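PDB 3S4L: CAS3 Metal dependent phosphohydrolase from Methanocaldococcus jannaschii, which acts as the Cas3 HD nuclease of CRISPR interference, degrading single-stranded DNA with Mg(2+) and single-stranded RNA without a cation requirement. Local coordinates for the calcium ion site. Sequence-based numbering; all coordinates share one arbitrary frame.

The calcium ion site. Residues 66-67, 70, 91, 120, 123-124. With CA (calcium ion), chain B.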
# COMPACT_ATOMS: atom_id res chain seq x y z
N HIS A 66 -2.99 1.32 1.78
CA HIS A 66 -2.04 2.05 0.94
C HIS A 66 -1.33 3.20 1.69
O HIS A 66 -0.23 3.58 1.33
CB HIS A 66 -2.66 2.50 -0.39
CG HIS A 66 -3.63 3.62 -0.26
ND1 HIS A 66 -4.92 3.42 0.19
CD2 HIS A 66 -3.51 4.94 -0.52
CE1 HIS A 66 -5.56 4.58 0.19
NE2 HIS A 66 -4.73 5.52 -0.24
N ASP A 67 -1.97 3.72 2.73
CA ASP A 67 -1.33 4.73 3.57
C ASP A 67 -0.94 4.26 4.96
O ASP A 67 -0.71 5.09 5.85
CB ASP A 67 -2.23 5.97 3.70
CG ASP A 67 -2.15 6.87 2.49
OD1 ASP A 67 -3.09 7.67 2.27
OD2 ASP A 67 -1.13 6.77 1.76
N LYS A 70 1.93 5.68 6.80
CA LYS A 70 1.80 6.89 7.61
C LYS A 70 1.89 6.61 9.11
O LYS A 70 2.17 7.51 9.90
CB LYS A 70 0.52 7.65 7.27
CG LYS A 70 0.52 8.35 5.91
CD LYS A 70 -0.83 9.10 5.66
CE LYS A 70 -0.88 9.82 4.31
NZ LYS A 70 -2.01 10.81 4.25
N HIS A 91 6.36 7.10 2.69
CA HIS A 91 5.46 6.19 3.40
C HIS A 91 5.03 4.99 2.55
O HIS A 91 4.83 3.89 3.08
CB HIS A 91 4.23 6.95 3.87
CG HIS A 91 3.39 7.47 2.75
ND1 HIS A 91 3.70 8.60 2.04
CD2 HIS A 91 2.22 7.01 2.23
CE1 HIS A 91 2.78 8.82 1.11
NE2 HIS A 91 1.88 7.87 1.21
N VAL A 120 0.48 -0.26 -4.43
CA VAL A 120 0.62 0.53 -3.23
C VAL A 120 1.95 1.31 -3.20
O VAL A 120 2.01 2.46 -2.75
CB VAL A 120 0.49 -0.35 -1.98
CG1 VAL A 120 1.15 0.34 -0.79
CG2 VAL A 120 -0.98 -0.68 -1.71
N HIS A 123 1.42 4.24 -5.49
CA HIS A 123 0.13 4.93 -5.46
C HIS A 123 0.27 6.45 -5.50
O HIS A 123 -0.73 7.16 -5.54
CB HIS A 123 -0.77 4.48 -4.29
CG HIS A 123 -0.35 5.00 -2.95
ND1 HIS A 123 0.40 4.25 -2.07
CD2 HIS A 123 -0.60 6.18 -2.33
CE1 HIS A 123 0.60 4.94 -0.96
NE2 HIS A 123 0.01 6.12 -1.10
N HIS A 124 1.50 6.95 -5.52
CA HIS A 124 1.65 8.39 -5.69
C HIS A 124 1.95 8.89 -7.10
O HIS A 124 1.54 10.00 -7.45
CB HIS A 124 2.51 9.04 -4.61
CG HIS A 124 1.72 9.38 -3.40
ND1 HIS A 124 0.90 10.48 -3.36
CD2 HIS A 124 1.51 8.70 -2.25
CE1 HIS A 124 0.26 10.50 -2.20
NE2 HIS A 124 0.62 9.44 -1.51
CA CA B . -0.18 8.09 0.20
O HOH W 1 -1.13 10.47 1.40
O HOH W 2 -2.46 8.32 -0.16
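Three imidazoles and one carboxylate converge on the calcium ion of this HD-domain nuclease, and two waters bring the observed coordination close to octahedral. Asp67 approaches with one carboxylate oxygen: OD2 binds the calcium at 2.3 Å. NE2 of His124 lies opposite, the OD2–calcium–NE2 angle being about 175°. The remaining protein ligands each face a water, NE2 of His91 across from water 2 and NE2 of His123 across from water 1. His123 NE2 stands 2.4 Å from the calcium, whereas water 1 is the longest ligand seen, its O 2.8 Å away.

His91, at the start of helix 91-107, and His123 both hold CG in the crowded position between backbone N and carbonyl carbon (chi1 75° for His123). The His123 ring is further fixed by a hydrogen bond from ND1 to the carbonyl O of Val120, 2.5 Å long. This bond lands on a carbonyl lone pair, though the oxygen sits somewhat out of the ring plane. ND1 is thus the donor, leaving NE2 for the metal. His66 presents its edge to one His123 face, with CD2 above the rim; that same CD2 is 4.6 Å from the calcium, so His66 is a second-shell neighbour here.

The second Asp67 oxygen, OD1, is linked to water 2 at 2.6 Å, which ties the carboxylate's rotation to a metal-bound water. Lys70 NZ forms a long salt bridge to OD1 at 3.9 Å and may temper its charge.

His66 and Asp67 form the HD motif. Calcium occupies the catalytic Mg(2+) site, whose metal supports single-stranded DNA cleavage, plausibly by activating a bound water.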